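Local coordinates for periplasmic solute binding protein (Candidatus liberibacter, PDB 5AFS) that binds zinc or manganese and probably delivers the metal to an ABC importer as the periplasmic solute-binding component, at residues S10-G15 and V246-K251; F217-S222 and G242-D247; P105-S110 and L175-E180. All coordinates share one frame; numbering follows the deposited sequence. Where two conformers were deposited one is given.

Interaction 1. Residues S10-G15 and V246-K251; sequences SFSIIG and VDSLSK. With ZN (zinc ion), chain G; SO4 (sulfate ion), chain C.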
loop_
_atom_site.group_PDB
_atom_site.type_symbol
_atom_site.label_atom_id
_atom_site.label_comp_id
_atom_site.label_asym_id
_atom_site.label_seq_id
_atom_site.Cartn_x
_atom_site.Cartn_y
_atom_site.Cartn_z
ATOM N N SER A 10 6.699 10.123 -1.218
ATOM C CA SER A 10 6.928 9.550 -2.539
ATOM C C SER A 10 5.636 9.298 -3.299
ATOM O O SER A 10 5.615 9.422 -4.520
ATOM C CB SER A 10 7.766 8.271 -2.463
ATOM O OG SER A 10 7.059 7.230 -1.813
ATOM N N PHE A 11 4.566 8.937 -2.599
ATOM C CA PHE A 11 3.266 8.781 -3.260
ATOM C C PHE A 11 2.074 9.024 -2.333
ATOM O O PHE A 11 2.252 9.256 -1.138
ATOM C CB PHE A 11 3.184 7.429 -4.012
ATOM C CG PHE A 11 2.897 6.224 -3.143
ATOM C CD1 PHE A 11 3.746 5.866 -2.104
ATOM C CD2 PHE A 11 1.802 5.402 -3.423
ATOM C CE1 PHE A 11 3.501 4.737 -1.336
ATOM C CE2 PHE A 11 1.546 4.279 -2.654
ATOM C CZ PHE A 11 2.396 3.942 -1.609
ATOM N N SER A 12 0.868 8.982 -2.899
ATOM C CA SER A 12 -0.330 9.507 -2.240
ATOM C C SER A 12 -0.600 8.858 -0.882
ATOM O O SER A 12 -1.006 9.525 0.065
ATOM C CB SER A 12 -1.570 9.365 -3.151
ATOM O OG SER A 12 -1.814 8.006 -3.534
ATOM N N ILE A 13 -0.370 7.560 -0.777
ATOM C CA ILE A 13 -0.624 6.866 0.483
ATOM C C ILE A 13 0.241 7.445 1.616
ATOM O O ILE A 13 -0.260 7.723 2.710
ATOM C CB ILE A 13 -0.436 5.341 0.318
ATOM C CG1 ILE A 13 -1.564 4.803 -0.572
ATOM C CG2 ILE A 13 -0.414 4.631 1.665
ATOM C CD1 ILE A 13 -1.531 3.317 -0.793
ATOM N N ILE A 14 1.527 7.653 1.345
ATOM C CA ILE A 14 2.440 8.159 2.365
ATOM C C ILE A 14 2.135 9.627 2.672
ATOM O O ILE A 14 2.166 10.046 3.837
ATOM C CB ILE A 14 3.914 7.912 1.974
ATOM C CG1 ILE A 14 4.199 6.406 2.015
ATOM C CG2 ILE A 14 4.863 8.650 2.908
ATOM C CD1 ILE A 14 5.572 5.998 1.509
ATOM N N GLY A 15 1.807 10.396 1.638
ATOM C CA GLY A 15 1.388 11.787 1.815
ATOM C C GLY A 15 0.213 11.943 2.754
ATOM O O GLY A 15 0.235 12.775 3.665
ATOM N N VAL A 246 -5.478 -0.342 -4.040
ATOM C CA VAL A 246 -4.225 -0.711 -3.360
ATOM C C VAL A 246 -3.007 0.166 -3.694
ATOM O O VAL A 246 -2.193 0.442 -2.811
ATOM C CB VAL A 246 -3.831 -2.195 -3.616
ATOM C CG1 VAL A 246 -4.906 -3.136 -3.102
ATOM C CG2 VAL A 246 -3.555 -2.452 -5.098
ATOM N N ASP A 247 -2.854 0.577 -4.949
ATOM C CA ASP A 247 -1.589 1.204 -5.387
ATOM C C ASP A 247 -1.635 2.732 -5.365
ATOM O O ASP A 247 -0.613 3.393 -5.511
ATOM C CB ASP A 247 -1.182 0.707 -6.790
ATOM C CG ASP A 247 -0.290 -0.550 -6.761
ATOM O OD1 ASP A 247 0.264 -0.964 -5.720
ATOM O OD2 ASP A 247 -0.079 -1.147 -7.826
ATOM N N SER A 248 -2.821 3.296 -5.173
ATOM C CA SER A 248 -2.997 4.737 -5.192
ATOM C C SER A 248 -4.284 5.078 -4.482
ATOM O O SER A 248 -5.231 4.294 -4.497
ATOM C CB SER A 248 -3.088 5.228 -6.649
ATOM O OG SER A 248 -3.427 6.603 -6.718
ATOM N N LEU A 249 -4.337 6.255 -3.876
ATOM C CA LEU A 249 -5.608 6.793 -3.409
ATOM C C LEU A 249 -6.471 7.057 -4.631
ATOM O O LEU A 249 -5.952 7.301 -5.722
ATOM C CB LEU A 249 -5.402 8.080 -2.619
ATOM C CG LEU A 249 -4.566 7.970 -1.337
ATOM C CD1 LEU A 249 -4.541 9.297 -0.593
ATOM C CD2 LEU A 249 -5.085 6.875 -0.430
ATOM N N SER A 250 -7.784 6.977 -4.469
ATOM C CA SER A 250 -8.692 7.374 -5.543
ATOM C C SER A 250 -8.635 8.884 -5.697
ATOM O O SER A 250 -8.033 9.579 -4.867
ATOM C CB SER A 250 -10.127 6.961 -5.222
ATOM O OG SER A 250 -10.675 7.768 -4.192
ATOM N N LYS A 251 -9.268 9.394 -6.747
ATOM C CA LYS A 251 -9.555 10.826 -6.834
ATOM C C LYS A 251 -10.407 11.244 -5.619
ATOM O O LYS A 251 -10.997 10.381 -4.959
ATOM C CB LYS A 251 -10.247 11.168 -8.160
ATOM C CG LYS A 251 -11.586 10.481 -8.391
ATOM C CD LYS A 251 -12.299 11.001 -9.637
ATOM C CE LYS A 251 -11.959 10.218 -10.897
ATOM N NZ LYS A 251 -10.550 10.384 -11.350
HETATM ZN ZN ZN G . 1.294 -2.297 -6.879
HETATM S S SO4 C . -10.664 6.746 -9.206
HETATM O O1 SO4 C . -9.524 7.476 -8.628
HETATM O O2 SO4 C . -11.900 7.016 -8.435
HETATM O O3 SO4 C . -10.371 5.301 -9.210
HETATM O O4 SO4 C . -10.852 7.192 -10.607
#
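Ser-12 and Leu-249 carry this contact. The hydroxyl of Ser-12 takes the backbone N-H of Leu-249 in an almost straight bond, Leu-249 N to Ser-12 OG 3.1 Å with 175° at the hydrogen. The torsion that allows it sets OG between the backbone N and the carbonyl carbon of Ser-12 (chi1 58°), at the first turn of helix 12-22. The leucine then folds over the same serine: its CG lies 3.5 Å from Ser-12 OG, while CD1 rests near Ser-12 CB and O. Its other methyl, CD2, leans on Ile-13 CG1 at 4.1 Å, the two side chains crossing at a slant.

Ile-13 stretches its extended branch on toward the loop, where CD1 comes within 3.6 Å of Val-246 O, a carbonyl that accepts the indole N-H of Trp-108. Phe-11, the N-cap residue, presents a ring edge to the next carbonyl, with CE2 3.7 Å from Asp-247 O lying near the ring plane. The Asp-247 side chain leaves the backbone pointing away from segment 10-15, and its OD1 and OD2 each bind the zinc ion at 2.0 Å, alongside His-39, His-106 and Glu-172. A helix N-terminus thus packs against the backbone of a ligand-bearing loop, in the interdomain metal site of a ZnuA-like solute-binding protein.

Interaction 2. Residues F217-S222 and G242-D247; sequences FIFSES and GVLYVD. With ZN (zinc ion), chain G; SO4 (sulfate ion), chain C.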
loop_
_atom_site.group_PDB
_atom_site.type_symbol
_atom_site.label_atom_id
_atom_site.label_comp_id
_atom_site.label_asym_id
_atom_site.label_seq_id
_atom_site.Cartn_x
_atom_site.Cartn_y
_atom_site.Cartn_z
ATOM N N PHE A 217 -13.376 -16.651 -5.586
ATOM C CA PHE A 217 -13.301 -15.255 -6.032
ATOM C C PHE A 217 -11.882 -14.843 -6.408
ATOM O O PHE A 217 -10.904 -15.281 -5.795
ATOM C CB PHE A 217 -13.852 -14.316 -4.948
ATOM C CG PHE A 217 -15.361 -14.315 -4.845
ATOM C CD1 PHE A 217 -16.126 -13.467 -5.636
ATOM C CD2 PHE A 217 -16.013 -15.161 -3.958
ATOM C CE1 PHE A 217 -17.512 -13.453 -5.538
ATOM C CE2 PHE A 217 -17.401 -15.172 -3.864
ATOM C CZ PHE A 217 -18.151 -14.309 -4.649
ATOM N N ILE A 218 -11.789 -14.002 -7.432
ATOM C CA ILE A 218 -10.541 -13.339 -7.799
ATOM C C ILE A 218 -10.854 -11.886 -8.117
ATOM O O ILE A 218 -11.828 -11.601 -8.807
ATOM C CB ILE A 218 -9.815 -14.015 -8.997
ATOM C CG1 ILE A 218 -8.567 -13.211 -9.397
ATOM C CG2 ILE A 218 -10.743 -14.173 -10.190
ATOM C CD1 ILE A 218 -7.565 -13.998 -10.224
ATOM N N PHE A 219 -10.019 -10.986 -7.601
ATOM C CA PHE A 219 -10.182 -9.542 -7.769
ATOM C C PHE A 219 -9.216 -8.999 -8.814
ATOM O O PHE A 219 -8.220 -9.644 -9.134
ATOM C CB PHE A 219 -9.881 -8.829 -6.447
ATOM C CG PHE A 219 -10.794 -9.217 -5.315
ATOM C CD1 PHE A 219 -12.007 -8.583 -5.143
ATOM C CD2 PHE A 219 -10.429 -10.205 -4.419
ATOM C CE1 PHE A 219 -12.852 -8.937 -4.095
ATOM C CE2 PHE A 219 -11.258 -10.564 -3.367
ATOM C CZ PHE A 219 -12.475 -9.923 -3.203
ATOM N N SER A 220 -9.533 -7.819 -9.341
ATOM C CA SER A 220 -8.545 -6.949 -9.976
ATOM C C SER A 220 -8.496 -5.645 -9.181
ATOM O O SER A 220 -9.158 -5.515 -8.144
ATOM C CB SER A 220 -8.866 -6.702 -11.456
ATOM O OG SER A 220 -10.010 -5.893 -11.625
ATOM N N GLU A 221 -7.705 -4.685 -9.646
ATOM C CA GLU A 221 -7.434 -3.492 -8.852
ATOM C C GLU A 221 -7.543 -2.212 -9.677
ATOM O O GLU A 221 -7.640 -2.269 -10.906
ATOM C CB GLU A 221 -6.064 -3.620 -8.183
ATOM C CG GLU A 221 -5.943 -4.841 -7.258
ATOM C CD GLU A 221 -5.388 -6.077 -7.959
ATOM O OE1 GLU A 221 -4.327 -5.947 -8.593
ATOM O OE2 GLU A 221 -5.998 -7.180 -7.864
ATOM N N SER A 222 -7.536 -1.062 -8.995
ATOM C CA SER A 222 -7.978 0.212 -9.592
ATOM C C SER A 222 -7.070 0.764 -10.694
ATOM O O SER A 222 -7.500 1.625 -11.456
ATOM C CB SER A 222 -8.164 1.287 -8.505
ATOM O OG SER A 222 -6.932 1.641 -7.888
ATOM N N GLY A 242 -14.567 -8.090 -8.356
ATOM C CA GLY A 242 -14.596 -6.633 -8.487
ATOM C C GLY A 242 -13.244 -5.970 -8.258
ATOM O O GLY A 242 -12.208 -6.643 -8.228
ATOM N N VAL A 243 -13.271 -4.648 -8.088
ATOM C CA VAL A 243 -12.077 -3.814 -8.096
ATOM C C VAL A 243 -11.690 -3.388 -6.679
ATOM O O VAL A 243 -12.497 -2.801 -5.954
ATOM C CB VAL A 243 -12.247 -2.553 -8.988
ATOM C CG1 VAL A 243 -11.011 -1.671 -8.918
ATOM C CG2 VAL A 243 -12.497 -2.925 -10.451
ATOM N N LEU A 244 -10.446 -3.693 -6.299
ATOM C CA LEU A 244 -9.845 -3.201 -5.049
ATOM C C LEU A 244 -8.951 -1.978 -5.291
ATOM O O LEU A 244 -8.420 -1.786 -6.395
ATOM C CB LEU A 244 -9.001 -4.291 -4.394
ATOM C CG LEU A 244 -9.660 -5.652 -4.160
ATOM C CD1 LEU A 244 -8.647 -6.630 -3.590
ATOM C CD2 LEU A 244 -10.862 -5.534 -3.252
ATOM N N TYR A 245 -8.780 -1.170 -4.243
ATOM C CA TYR A 245 -7.872 -0.026 -4.260
ATOM C C TYR A 245 -6.654 -0.347 -3.411
ATOM O O TYR A 245 -6.782 -0.600 -2.206
ATOM C CB TYR A 245 -8.568 1.230 -3.723
ATOM C CG TYR A 245 -9.490 1.873 -4.730
ATOM C CD1 TYR A 245 -10.780 1.393 -4.934
ATOM C CD2 TYR A 245 -9.065 2.953 -5.490
ATOM C CE1 TYR A 245 -11.618 1.980 -5.868
ATOM C CE2 TYR A 245 -9.894 3.541 -6.423
ATOM C CZ TYR A 245 -11.169 3.055 -6.604
ATOM O OH TYR A 245 -11.987 3.650 -7.537
ATOM N N VAL A 246 -5.478 -0.342 -4.040
ATOM C CA VAL A 246 -4.225 -0.711 -3.360
ATOM C C VAL A 246 -3.007 0.166 -3.694
ATOM O O VAL A 246 -2.193 0.442 -2.811
ATOM C CB VAL A 246 -3.831 -2.195 -3.616
ATOM C CG1 VAL A 246 -4.906 -3.136 -3.102
ATOM C CG2 VAL A 246 -3.555 -2.452 -5.098
ATOM N N ASP A 247 -2.854 0.577 -4.949
ATOM C CA ASP A 247 -1.589 1.204 -5.387
ATOM C C ASP A 247 -1.635 2.732 -5.365
ATOM O O ASP A 247 -0.613 3.393 -5.511
ATOM C CB ASP A 247 -1.182 0.707 -6.790
ATOM C CG ASP A 247 -0.290 -0.550 -6.761
ATOM O OD1 ASP A 247 0.264 -0.964 -5.720
ATOM O OD2 ASP A 247 -0.079 -1.147 -7.826
HETATM ZN ZN ZN G . 1.294 -2.297 -6.879
HETATM S S SO4 C . -10.664 6.746 -9.206
HETATM O O1 SO4 C . -9.524 7.476 -8.628
HETATM O O2 SO4 C . -11.900 7.016 -8.435
HETATM O O3 SO4 C . -10.371 5.301 -9.210
HETATM O O4 SO4 C . -10.852 7.192 -10.607
HETATM O O HOH W 1 -5.058 0.189 -6.818
#
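Strand 217-221 and the end of strand 239-244 pair in parallel register, these short segments splaying by 55°. Ser-220 N bonds to Gly-242 O, Leu-244 N to Ser-220 O (2.9 Å, in the carbonyl plane), and Ser-222 N, weakly, to Leu-244 O. Two CA-H...O contacts, Val-243 CA to Ser-220 O and Glu-221 CA to Leu-244 O, fill in between. With helix 227-236 as the connection, this is a beta-alpha-beta unit.

Phe-219 and Leu-244 meet on the face covered by helix 259-274. Leu-244 CD2 sits 4.2 Å from the centroid of the Phe-219 ring, off-centre, and CD1 lies by the phenylalanine's CG and CB; Gly-242 O lies in the ring plane at its edge. On the other face of the sheet Val-243 CG1 lies beside the backbone of Glu-221 and Ser-222, while CG2 approaches the hydroxyl of Ser-220, whose hydrogen-bond partner is Tyr-240.

Past the strand ends, Ser-222 sets CB over one face of the Tyr-245 ring, 3.8 Å from its centroid. Its OG and Val-246 N share a water, whose O is 2.6 Å from Ser-222 OG. Tyr-245 OH donates to a sulfate oxygen, O3, lying in the ring plane.

Glu-221 brushes Val-246 CG2 with its CG (4.0 Å), and its bent chain carries the carboxylate to the backbone N-H groups of Ser-171 and Glu-172 and to Asn-224. The apolar stem therefore rests on Val-246, just past the end of strand 239-244, while the charged end, probably stabilised as a carboxylate by these donors, probably helps position the backbone at zinc ligand Glu-172.

Interaction 3. Residues P105-S110 and L175-E180; sequences PHAWMS and LVYLAE. With ZN (zinc ion), chain G.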
loop_
_atom_site.group_PDB
_atom_site.type_symbol
_atom_site.label_atom_id
_atom_site.label_comp_id
_atom_site.label_asym_id
_atom_site.label_seq_id
_atom_site.Cartn_x
_atom_site.Cartn_y
_atom_site.Cartn_z
ATOM N N PRO A 105 6.640 -4.689 -2.558
ATOM C CA PRO A 105 6.596 -3.383 -1.893
ATOM C C PRO A 105 5.321 -3.024 -1.120
ATOM O O PRO A 105 5.322 -2.028 -0.403
ATOM C CB PRO A 105 6.766 -2.408 -3.051
ATOM C CG PRO A 105 6.185 -3.122 -4.224
ATOM C CD PRO A 105 6.481 -4.570 -4.019
ATOM N N HIS A 106 4.262 -3.817 -1.244
ATOM C CA HIS A 106 2.909 -3.394 -0.811
ATOM C C HIS A 106 2.631 -3.583 0.691
ATOM O O HIS A 106 1.553 -4.046 1.085
ATOM C CB HIS A 106 1.843 -4.152 -1.622
ATOM C CG HIS A 106 1.967 -3.991 -3.108
ATOM N ND1 HIS A 106 2.562 -4.941 -3.912
ATOM C CD2 HIS A 106 1.545 -3.009 -3.941
ATOM C CE1 HIS A 106 2.514 -4.544 -5.172
ATOM N NE2 HIS A 106 1.895 -3.378 -5.218
ATOM N N ALA A 107 3.585 -3.192 1.523
ATOM C CA ALA A 107 3.511 -3.400 2.966
ATOM C C ALA A 107 2.393 -2.632 3.679
ATOM O O ALA A 107 1.979 -3.017 4.760
ATOM C CB ALA A 107 4.853 -3.075 3.599
ATOM N N TRP A 108 1.909 -1.564 3.068
ATOM C CA TRP A 108 0.869 -0.724 3.652
ATOM C C TRP A 108 -0.522 -1.390 3.705
ATOM O O TRP A 108 -1.417 -0.876 4.386
ATOM C CB TRP A 108 0.779 0.617 2.893
ATOM C CG TRP A 108 0.367 0.466 1.459
ATOM C CD1 TRP A 108 -0.901 0.352 0.983
ATOM C CD2 TRP A 108 1.233 0.402 0.317
ATOM N NE1 TRP A 108 -0.885 0.221 -0.384
ATOM C CE2 TRP A 108 0.413 0.242 -0.819
ATOM C CE3 TRP A 108 2.617 0.459 0.147
ATOM C CZ2 TRP A 108 0.929 0.152 -2.115
ATOM C CZ3 TRP A 108 3.135 0.361 -1.145
ATOM C CH2 TRP A 108 2.284 0.215 -2.259
ATOM N N MET A 109 -0.709 -2.501 2.980
ATOM C CA MET A 109 -1.977 -3.252 3.012
ATOM C C MET A 109 -1.943 -4.229 4.185
ATOM O O MET A 109 -1.820 -5.443 4.008
ATOM C CB MET A 109 -2.215 -4.019 1.704
ATOM C CG MET A 109 -2.319 -3.155 0.457
ATOM S SD MET A 109 -3.584 -1.878 0.521
ATOM C CE MET A 109 -5.057 -2.880 0.782
ATOM N N SER A 110 -2.027 -3.672 5.384
ATOM C CA SER A 110 -1.872 -4.412 6.627
ATOM C C SER A 110 -2.188 -3.481 7.789
ATOM O O SER A 110 -1.728 -2.339 7.815
ATOM C CB SER A 110 -0.447 -4.935 6.768
ATOM O OG SER A 110 -0.087 -5.162 8.130
ATOM N N LEU A 175 -1.709 -8.089 -1.884
ATOM C CA LEU A 175 -2.246 -8.433 -0.561
ATOM C C LEU A 175 -1.375 -9.405 0.229
ATOM O O LEU A 175 -1.813 -9.934 1.253
ATOM C CB LEU A 175 -3.669 -8.990 -0.684
ATOM C CG LEU A 175 -4.738 -8.076 -1.307
ATOM C CD1 LEU A 175 -6.104 -8.747 -1.240
ATOM C CD2 LEU A 175 -4.791 -6.708 -0.642
ATOM N N VAL A 176 -0.134 -9.623 -0.203
ATOM C CA VAL A 176 0.719 -10.579 0.499
ATOM C C VAL A 176 0.975 -10.164 1.962
ATOM O O VAL A 176 1.047 -11.026 2.838
ATOM C CB VAL A 176 2.044 -10.874 -0.245
ATOM C CG1 VAL A 176 1.764 -11.493 -1.615
ATOM C CG2 VAL A 176 2.928 -9.633 -0.365
ATOM N N TYR A 177 1.086 -8.863 2.239
ATOM C CA TYR A 177 1.265 -8.424 3.630
ATOM C C TYR A 177 -0.030 -8.497 4.430
ATOM O O TYR A 177 0.017 -8.774 5.630
ATOM C CB TYR A 177 1.879 -7.034 3.712
ATOM C CG TYR A 177 3.300 -6.991 3.198
ATOM C CD1 TYR A 177 3.563 -6.783 1.849
ATOM C CD2 TYR A 177 4.380 -7.162 4.060
ATOM C CE1 TYR A 177 4.862 -6.749 1.370
ATOM C CE2 TYR A 177 5.681 -7.120 3.593
ATOM C CZ TYR A 177 5.917 -6.925 2.245
ATOM O OH TYR A 177 7.208 -6.885 1.772
ATOM N N LEU A 178 -1.176 -8.283 3.777
ATOM C CA LEU A 178 -2.476 -8.463 4.440
ATOM C C LEU A 178 -2.684 -9.920 4.866
ATOM O O LEU A 178 -3.132 -10.194 5.985
ATOM C CB LEU A 178 -3.638 -8.022 3.544
ATOM C CG LEU A 178 -4.982 -7.906 4.275
ATOM C CD1 LEU A 178 -4.922 -6.837 5.362
ATOM C CD2 LEU A 178 -6.105 -7.612 3.296
ATOM N N ALA A 179 -2.342 -10.836 3.963
ATOM C CA ALA A 179 -2.447 -12.271 4.187
ATOM C C ALA A 179 -1.590 -12.730 5.359
ATOM O O ALA A 179 -2.027 -13.533 6.180
ATOM C CB ALA A 179 -2.038 -13.018 2.925
ATOM N N GLU A 180 -0.363 -12.231 5.418
ATOM C CA GLU A 180 0.534 -12.541 6.521
ATOM C C GLU A 180 -0.008 -11.963 7.829
ATOM O O GLU A 180 0.067 -12.608 8.869
ATOM C CB GLU A 180 1.933 -11.993 6.231
ATOM C CG GLU A 180 3.017 -12.497 7.175
ATOM C CD GLU A 180 3.092 -11.689 8.452
ATOM O OE1 GLU A 180 2.576 -10.554 8.462
ATOM O OE2 GLU A 180 3.644 -12.200 9.449
HETATM ZN ZN ZN G . 1.294 -2.297 -6.879
HETATM O O HOH W 2 0.242 -6.514 0.796
#
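Tyr-177, in the first turn of helix 176-182, lays its ring against the backbone of Ala-107, within the type I beta turn from His-106 to Met-109. This turn holds a zinc ligand of the ZnuA-like fold and leads into helix 111-128, capped by the Ser-110 hydroxyl on Asn-113 N.

The aromatic contact is a CH-pi one. Ala-107 CA stands over the face, 3.7 Å from the Tyr-177 ring centroid and 20° off the ring normal, while Ala-107 CB lies 4.1 Å from Tyr-177 CE2 toward one rim. With CG anti to its carbonyl carbon (chi1 -66°), the tyrosine directs its ring at the turn, and the phenol OH is held at the far end by Asn-104 O and Ile-91 N.

Apolar contact comes from Met-109 and the two leucines. The chain of Met-109, bent at both chi2 and chi3, brings CE to 4.1 Å from Leu-175 CD2; Leu-262 also touches the methionine, and Ile-270 the leucine, so helix 259-274 borders this patch. Leu-178 reaches with CD1 toward Ser-110 CA. Its CB, by contrast, packs against a carbonyl, 3.2 Å from Met-109 O.

Polar linkage runs through water. One molecule donates to His-106 O (2.8 Å) and accepts from Tyr-177 N (2.9 Å), lying in the plane of the Tyr-177 ring at its edge. It thereby serves an N-H in the helix's first turn and ties it to the backbone of a metal ligand. The imidazole end of His-106 leads away from the helix: ND1 is hydrogen-bonded to Asn-104 OD1, which fixes the ring's rotation, and His-106 NE2 binds the zinc ion at 2.1 Å.

All three contacts are largely buried, but interaction 2 reaches the surface at Ser-222, Val-243 and Tyr-245, and a sulfate, probably from the crystallisation liquor, bridges Tyr-245 OH and Lys-251 N of interaction 1. Interaction 2 is the one built on strand pairing. Interactions 1 and 3 instead set the start of a helix against a loop or turn, the first through a direct hydroxyl bond, the other through a ring face and a water. Interactions 1 and 2 share Val-246 and Asp-247, so a single run of chain goes from the end of strand 239-244 to the metal. Trp-108 of interaction 3 packs against Phe-11 and Ile-13 of interaction 1. The shared Asp-247 and His-106 of interaction 3 bind the same zinc.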